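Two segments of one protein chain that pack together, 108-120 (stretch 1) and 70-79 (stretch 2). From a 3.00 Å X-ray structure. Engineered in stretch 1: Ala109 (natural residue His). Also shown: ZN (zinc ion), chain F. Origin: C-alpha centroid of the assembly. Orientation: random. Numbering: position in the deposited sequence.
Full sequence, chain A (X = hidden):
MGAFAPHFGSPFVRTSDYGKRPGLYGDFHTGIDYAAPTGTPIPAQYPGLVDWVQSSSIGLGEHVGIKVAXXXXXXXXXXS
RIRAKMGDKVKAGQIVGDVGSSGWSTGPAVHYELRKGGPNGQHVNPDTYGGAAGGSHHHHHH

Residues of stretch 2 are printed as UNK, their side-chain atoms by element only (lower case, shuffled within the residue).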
# COMPACT_ATOMS: atom_id res chain seq x y z
N PRO A 108 5.26 13.15 1.15
CA PRO A 108 5.23 12.02 2.09
C PRO A 108 3.82 11.45 2.16
O PRO A 108 2.85 12.17 2.44
CB PRO A 108 5.64 12.66 3.43
CG PRO A 108 5.94 14.13 3.11
CD PRO A 108 5.18 14.43 1.86
N ALA A 109 3.71 10.14 1.91
CA ALA A 109 2.44 9.42 1.99
C ALA A 109 2.73 7.94 1.83
O ALA A 109 3.83 7.53 1.45
CB ALA A 109 1.43 9.85 0.92
N VAL A 110 1.72 7.13 2.12
CA VAL A 110 1.81 5.69 1.92
C VAL A 110 0.71 5.29 0.96
O VAL A 110 -0.44 5.75 1.08
CB VAL A 110 1.69 4.91 3.23
CG1 VAL A 110 0.46 5.32 3.99
CG2 VAL A 110 1.66 3.45 2.92
N HIS A 111 1.07 4.47 0.00
CA HIS A 111 0.18 4.06 -1.07
C HIS A 111 -0.22 2.62 -0.78
O HIS A 111 0.63 1.73 -0.73
CB HIS A 111 0.90 4.20 -2.41
CG HIS A 111 0.14 3.69 -3.58
ND1 HIS A 111 -0.54 4.51 -4.45
CD2 HIS A 111 -0.05 2.43 -4.04
CE1 HIS A 111 -1.11 3.78 -5.39
NE2 HIS A 111 -0.83 2.51 -5.16
N TYR A 112 -1.51 2.42 -0.53
CA TYR A 112 -2.06 1.10 -0.23
C TYR A 112 -2.75 0.59 -1.48
O TYR A 112 -3.70 1.21 -1.96
CB TYR A 112 -3.02 1.20 0.95
CG TYR A 112 -3.72 -0.08 1.37
CD1 TYR A 112 -3.20 -0.87 2.39
CD2 TYR A 112 -4.93 -0.45 0.78
CE1 TYR A 112 -3.85 -2.02 2.80
CE2 TYR A 112 -5.59 -1.60 1.19
CZ TYR A 112 -5.04 -2.38 2.19
OH TYR A 112 -5.70 -3.52 2.59
N GLU A 113 -2.25 -0.52 -2.02
CA GLU A 113 -2.75 -1.09 -3.27
C GLU A 113 -3.18 -2.53 -3.04
O GLU A 113 -2.51 -3.28 -2.33
CB GLU A 113 -1.70 -1.02 -4.38
CG GLU A 113 -2.16 -1.59 -5.71
CD GLU A 113 -1.29 -1.15 -6.86
OE1 GLU A 113 -0.82 0.01 -6.84
OE2 GLU A 113 -1.08 -1.95 -7.80
N LEU A 114 -4.29 -2.91 -3.64
CA LEU A 114 -4.81 -4.27 -3.55
C LEU A 114 -4.65 -4.95 -4.91
O LEU A 114 -5.19 -4.48 -5.91
CB LEU A 114 -6.27 -4.25 -3.11
CG LEU A 114 -6.64 -5.32 -2.09
CD1 LEU A 114 -5.54 -5.42 -1.05
CD2 LEU A 114 -7.95 -4.95 -1.43
N ARG A 115 -3.89 -6.05 -4.94
CA ARG A 115 -3.60 -6.78 -6.17
C ARG A 115 -4.15 -8.20 -6.08
O ARG A 115 -3.97 -8.88 -5.07
CB ARG A 115 -2.10 -6.82 -6.47
CG ARG A 115 -1.58 -5.62 -7.23
CD ARG A 115 -0.06 -5.53 -7.21
NE ARG A 115 0.40 -4.19 -7.53
CZ ARG A 115 1.67 -3.78 -7.51
NH1 ARG A 115 2.65 -4.62 -7.18
NH2 ARG A 115 1.95 -2.52 -7.82
N LYS A 116 -4.81 -8.64 -7.15
CA LYS A 116 -5.25 -10.02 -7.30
C LYS A 116 -4.37 -10.73 -8.31
O LYS A 116 -3.79 -10.10 -9.20
CB LYS A 116 -6.73 -10.10 -7.73
CG LYS A 116 -7.08 -9.26 -8.96
CD LYS A 116 -8.30 -9.79 -9.76
CE LYS A 116 -9.58 -9.85 -8.91
NZ LYS A 116 -10.79 -10.25 -9.71
N GLY A 117 -4.27 -12.04 -8.17
CA GLY A 117 -3.49 -12.84 -9.08
C GLY A 117 -2.03 -12.96 -8.74
O GLY A 117 -1.33 -13.78 -9.34
N GLY A 118 -1.53 -12.17 -7.80
CA GLY A 118 -0.15 -12.25 -7.42
C GLY A 118 0.36 -10.91 -6.96
O GLY A 118 -0.30 -9.88 -7.12
N PRO A 119 1.55 -10.90 -6.36
CA PRO A 119 2.12 -9.63 -5.88
C PRO A 119 2.36 -8.59 -6.97
O PRO A 119 2.41 -7.40 -6.67
CB PRO A 119 3.44 -10.07 -5.23
CG PRO A 119 3.74 -11.43 -5.85
CD PRO A 119 2.40 -12.06 -6.04
N ASN A 120 2.54 -9.00 -8.23
CA ASN A 120 2.58 -8.06 -9.34
C ASN A 120 1.32 -8.13 -10.18
O ASN A 120 1.32 -7.69 -11.33
CB ASN A 120 3.82 -8.30 -10.20
CG ASN A 120 3.83 -9.68 -10.84
OD1 ASN A 120 2.88 -10.46 -10.70
ND2 ASN A 120 4.92 -10.00 -11.55
N UNK A 70 -6.44 -15.78 -0.20
CA UNK A 70 -6.05 -16.84 -1.11
C UNK A 70 -5.56 -16.30 -2.45
O UNK A 70 -4.66 -16.89 -3.06
c UNK A 70 -6.87 -18.88 -2.34
c UNK A 70 -7.21 -17.81 -1.35
o UNK A 70 -7.74 -19.20 -3.19
o UNK A 70 -5.73 -19.40 -2.27
N UNK A 71 -6.13 -15.19 -2.91
CA UNK A 71 -5.78 -14.60 -4.21
C UNK A 71 -5.79 -13.08 -4.11
O UNK A 71 -6.42 -12.38 -4.91
o UNK A 71 -5.16 -14.40 -6.95
c UNK A 71 -6.33 -14.62 -6.68
c UNK A 71 -6.73 -15.09 -5.29
n UNK A 71 -7.31 -14.47 -7.56
N UNK A 72 -5.08 -12.54 -3.12
CA UNK A 72 -5.10 -11.10 -2.88
C UNK A 72 -3.85 -10.70 -2.13
O UNK A 72 -3.49 -11.33 -1.12
c UNK A 72 -8.13 -9.08 -1.65
c UNK A 72 -6.34 -10.70 -2.08
c UNK A 72 -6.82 -9.29 -2.35
c UNK A 72 -6.97 -9.09 -3.84
N UNK A 73 -3.19 -9.65 -2.62
CA UNK A 73 -1.97 -9.13 -2.04
C UNK A 73 -2.17 -7.65 -1.73
O UNK A 73 -2.66 -6.90 -2.58
c UNK A 73 0.88 -11.18 -2.51
n UNK A 73 1.01 -12.52 -2.78
c UNK A 73 -0.27 -10.70 -3.06
c UNK A 73 -0.89 -11.81 -3.72
c UNK A 73 -0.07 -12.93 -3.52
c UNK A 73 -0.39 -14.18 -4.02
c UNK A 73 -1.54 -14.30 -4.75
c UNK A 73 -0.78 -9.30 -3.00
c UNK A 73 -2.38 -13.21 -4.96
c UNK A 73 -2.07 -11.96 -4.47
N UNK A 74 -1.81 -7.25 -0.52
CA UNK A 74 -1.83 -5.85 -0.12
C UNK A 74 -0.42 -5.28 -0.27
O UNK A 74 0.54 -5.84 0.25
c UNK A 74 -2.32 -5.70 1.32
N UNK A 75 -0.31 -4.16 -0.99
CA UNK A 75 0.96 -3.51 -1.24
C UNK A 75 1.02 -2.19 -0.47
O UNK A 75 0.06 -1.41 -0.50
c UNK A 75 0.62 -4.36 -3.63
c UNK A 75 3.23 -5.33 -3.83
s UNK A 75 1.56 -5.88 -3.44
c UNK A 75 1.15 -3.26 -2.73
N UNK A 76 2.13 -1.94 0.21
CA UNK A 76 2.35 -0.70 0.94
C UNK A 76 3.59 -0.03 0.37
O UNK A 76 4.70 -0.58 0.49
c UNK A 76 1.34 -3.13 2.92
c UNK A 76 1.47 -1.76 3.14
o UNK A 76 -1.46 -3.91 5.12
c UNK A 76 0.62 -1.16 4.04
c UNK A 76 -0.48 -3.21 4.46
c UNK A 76 0.36 -3.85 3.57
c UNK A 76 -0.35 -1.87 4.69
c UNK A 76 2.55 -0.96 2.44
N UNK A 77 3.42 1.15 -0.23
CA UNK A 77 4.44 1.76 -1.04
C UNK A 77 4.94 3.12 -0.57
O UNK A 77 4.45 3.69 0.41
N UNK A 78 5.94 3.63 -1.31
CA UNK A 78 6.56 4.93 -1.06
C UNK A 78 7.18 5.00 0.34
O UNK A 78 7.06 6.00 1.03
c UNK A 78 5.56 6.08 -1.24
c UNK A 78 4.61 6.12 -4.74
c UNK A 78 4.84 6.11 -2.55
n UNK A 78 3.40 6.20 -4.22
n UNK A 78 5.50 6.06 -3.76
c UNK A 78 3.52 6.19 -2.84
N UNK A 79 7.80 3.91 0.77
CA UNK A 79 8.36 3.88 2.12
C UNK A 79 9.70 4.59 2.15
O UNK A 79 10.44 4.59 1.16
c UNK A 79 8.55 2.45 2.60
c UNK A 79 5.88 -0.52 3.54
c UNK A 79 7.27 1.68 2.76
s UNK A 79 7.55 0.06 3.45
ZN ZN F . -0.58 6.41 -5.05
O HOH W 1 1.37 7.66 -5.05

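Position 70 carries two side-chain carbons, the second bearing two oxygens: a carboxylate on a short stem, Asp70. It lies beyond the reach of stretch 1, at an exposed site that suits a charged group.

Position 71 has two carbons, the second holding one oxygen and one nitrogen, so it is the amide Asn71. Gly117 N donates a hydrogen bond to Asn71 OD1 (2.8 Å), giving the turn after the strand a partner for its amide.

At position 72 four carbons fork at the second, the pattern of Leu72. Its CG lies 4.0 Å from Leu114 CG, an apolar pairing suited to a buried site.

Position 73 bears one carbon and then fused five- and six-membered rings of eight carbons and one nitrogen, which only Trp73 provides. Its broad face receives Gly118 CA, 3.5 Å from the six-membered ring centroid, and Pro119 CD, 3.7 Å from the five-membered one. Both are CH-pi contacts; Gly118 is called for by its own backbone angles, at which a CB would jam against the preceding carbonyl O, and not by the ring.

A single carbon at position 74 marks Ala74. Its CB is 4.0 Å from Leu114 CD1, and its small size fits beside Leu114 and Tyr112.

The unbranched chain at position 75, two carbons, sulfur and a final carbon, is Met75. All three of its chi angles are m; the flexible chain lays CG over one face of the Arg115 guanidinium and brings CE to 3.6 Å from Pro119 O.

Position 76 shows one carbon and a six-carbon ring bearing an oxygen: Tyr76. The edge of Tyr112 points toward its face, with the planes at 85°.

Position 77 has no side-chain atoms and is Gly77. Its N donates to His111 O (2.9 Å), whereas the return bond from His111 N to Gly77 O is weak at 3.5 Å.

Position 78 has one carbon and a five-membered ring of three carbons and two nitrogens, His78. Its CD2 is 3.3 Å from His111 CB, and its NE2 is 2.6 Å from the oxygen of a water that binds the zinc.

Position 79, again two carbons, sulfur and a carbon, is Met79, buried but turned away from stretch 1.

The contact is an antiparallel strand pair. Backbone hydrogen bonds join Arg115 with Trp73 and Glu113 with Met75 in both directions, while Tyr112, Leu114, Ala74 and Tyr76 pack on one face. On the other, Glu113 OE2 accepts from Arg115 NE (2.7 Å) in a salt bridge, Glu113 OE1 accepts from His111 NE2 (3.0 Å), and His111 ND1 binds zinc at 2.0 Å.

Stretch 2, residues 70-79: DNLWAMYGHM
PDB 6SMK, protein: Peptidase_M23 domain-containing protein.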